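Local structure of addiction module toxin RelE (Helicobacter pylori, 4LTT) at residues A[2-7]-A[76-81]. The protein is a type II toxin-antitoxin toxin of the RelE family, YafQ subfamily, that probably acts as an RNA endonuclease. Sequence-based numbering, arbitrary orientation.
Sequences LKLNLK and LILLRL
Strand 3-6, at the edge of the sheet, runs parallel to strand 76-81, the two axes inclined by 20°. Four backbone hydrogen bonds join them: Leu76 N to Lys3 O, Asn5 N to Leu76 O, Leu78 N to Asn5 O and Lys7 N to Leu78 O. Asn5 thus gives its N-H and its carbonyl to the same neighbour, as parallel pairing requires, while Leu4 and Leu6 turn their N-H and C=O away from it.

Leu4, Leu6, Leu76 and Leu78 share one face of the sheet; Leu76 and Leu78 are buried under helix 25-35, where branched aliphatic side chains suit the interface between sheet and helix, Leu4 touches Arg35 at the margin, and Leu6 lies exposed on the edge strand. Leu4 and Leu76 lie side by side, CD2 to CD2 at 4.0 Å. Leu6 and Leu78 pair likewise, each with CG anti to the carbonyl carbon, which brings Leu6 CD2 to 3.3 Å from Leu78 CD1, an unusually tight contact. Leu78 CD1 also meets Leu4 CD2, and the Leu78 side chain touches Ile31 of helix 25-35 and Phe10 of helix 8-19.

On the other face stand Asn5 and Ile77. With CG anti to the backbone N (chi1 -178°), Asn5 sends its amide out to Glu75, whose OE1 accepts from ND2. The side chain of Lys7 passes at a slant over that of Ile77, its chain bent at chi2 (-59°) so that CE comes within 3.7 Å of Ile77 CG2; a long aliphatic stem suits this half-open place. Lys7 is also the N-cap residue of helix 8-19. An N-terminal edge strand, followed by two helices that pack on the sheet and paired in parallel with a later strand, is characteristic of the RelE-type toxin fold.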
# COMPACT_ATOMS: atom_id res chain seq x y z
N LEU A 2 -6.95 6.31 -12.06
CA LEU A 2 -6.36 5.02 -12.31
C LEU A 2 -7.30 3.90 -11.99
O LEU A 2 -8.09 3.97 -11.05
CB LEU A 2 -5.08 4.89 -11.49
CG LEU A 2 -3.93 5.83 -11.87
CD1 LEU A 2 -2.91 5.83 -10.73
CD2 LEU A 2 -3.33 5.42 -13.18
N LYS A 3 -7.21 2.82 -12.79
CA LYS A 3 -7.93 1.59 -12.46
C LYS A 3 -7.25 0.89 -11.33
O LYS A 3 -6.01 0.82 -11.33
CB LYS A 3 -7.85 0.68 -13.69
CG LYS A 3 -8.64 -0.60 -13.58
CD LYS A 3 -8.67 -1.19 -15.00
CE LYS A 3 -8.38 -2.69 -15.05
NZ LYS A 3 -9.53 -3.42 -14.44
N LEU A 4 -7.94 0.32 -10.41
CA LEU A 4 -7.33 -0.43 -9.32
C LEU A 4 -7.02 -1.80 -9.68
O LEU A 4 -7.82 -2.49 -10.37
CB LEU A 4 -8.29 -0.52 -8.18
CG LEU A 4 -8.29 0.48 -7.14
CD1 LEU A 4 -9.32 0.21 -6.01
CD2 LEU A 4 -6.88 0.52 -6.44
N ASN A 5 -5.88 -2.28 -9.33
CA ASN A 5 -5.48 -3.63 -9.48
C ASN A 5 -5.03 -4.18 -8.14
O ASN A 5 -3.95 -3.89 -7.68
CB ASN A 5 -4.42 -3.72 -10.56
CG ASN A 5 -3.94 -5.13 -10.82
OD1 ASN A 5 -4.18 -6.03 -10.04
ND2 ASN A 5 -3.23 -5.31 -11.93
N LEU A 6 -5.90 -4.94 -7.45
CA LEU A 6 -5.58 -5.54 -6.16
C LEU A 6 -4.94 -6.89 -6.40
O LEU A 6 -5.62 -7.85 -6.84
CB LEU A 6 -6.86 -5.74 -5.36
CG LEU A 6 -7.57 -4.48 -4.91
CD1 LEU A 6 -8.62 -4.75 -3.84
CD2 LEU A 6 -6.77 -3.25 -4.57
N LYS A 7 -3.67 -7.02 -6.16
CA LYS A 7 -3.03 -8.34 -6.34
C LYS A 7 -3.57 -9.28 -5.25
O LYS A 7 -3.94 -8.85 -4.16
CB LYS A 7 -1.51 -8.19 -6.23
CG LYS A 7 -0.92 -7.31 -7.36
CD LYS A 7 -1.21 -7.85 -8.74
CE LYS A 7 -0.62 -7.16 -9.93
NZ LYS A 7 -0.50 -8.17 -11.04
N LEU A 76 -3.40 1.57 -10.68
CA LEU A 76 -2.78 1.60 -9.39
C LEU A 76 -2.76 0.19 -8.87
O LEU A 76 -3.82 -0.40 -8.65
CB LEU A 76 -3.60 2.51 -8.44
CG LEU A 76 -3.07 2.45 -6.98
CD1 LEU A 76 -1.66 2.98 -6.88
CD2 LEU A 76 -3.95 3.25 -6.12
N ILE A 77 -1.57 -0.39 -8.79
CA ILE A 77 -1.37 -1.77 -8.33
C ILE A 77 -1.15 -1.76 -6.85
O ILE A 77 -0.18 -1.14 -6.38
CB ILE A 77 -0.18 -2.41 -9.07
CG1 ILE A 77 -0.39 -2.47 -10.58
CG2 ILE A 77 0.03 -3.84 -8.55
CD1 ILE A 77 0.93 -2.64 -11.34
N LEU A 78 -1.97 -2.48 -6.10
CA LEU A 78 -1.75 -2.66 -4.69
C LEU A 78 -1.17 -4.01 -4.42
O LEU A 78 -1.75 -5.02 -4.81
CB LEU A 78 -3.06 -2.50 -3.91
CG LEU A 78 -3.79 -1.15 -4.17
CD1 LEU A 78 -4.89 -0.98 -3.14
CD2 LEU A 78 -2.83 0.06 -4.03
N LEU A 79 0.08 -4.01 -3.91
CA LEU A 79 0.87 -5.22 -3.77
C LEU A 79 0.81 -5.87 -2.39
O LEU A 79 0.60 -7.09 -2.27
CB LEU A 79 2.32 -4.93 -4.17
CG LEU A 79 3.20 -6.17 -4.27
CD1 LEU A 79 2.78 -6.90 -5.50
CD2 LEU A 79 4.70 -5.82 -4.34
N ARG A 80 1.09 -5.10 -1.34
CA ARG A 80 1.16 -5.67 0.00
C ARG A 80 0.58 -4.64 0.93
O ARG A 80 0.61 -3.43 0.69
CB ARG A 80 2.63 -5.89 0.50
CG ARG A 80 3.47 -6.93 -0.22
CD ARG A 80 2.83 -8.28 -0.16
NE ARG A 80 2.57 -8.77 1.21
CZ ARG A 80 3.35 -9.53 1.97
NH1 ARG A 80 4.55 -9.93 1.53
NH2 ARG A 80 2.89 -9.99 3.13
N LEU A 81 0.11 -5.12 2.09
CA LEU A 81 -0.37 -4.26 3.15
C LEU A 81 -0.04 -4.95 4.45
O LEU A 81 -0.63 -5.99 4.79
CB LEU A 81 -1.88 -4.12 3.01
CG LEU A 81 -2.54 -3.16 4.04
CD1 LEU A 81 -2.19 -1.68 3.77
CD2 LEU A 81 -4.09 -3.35 4.02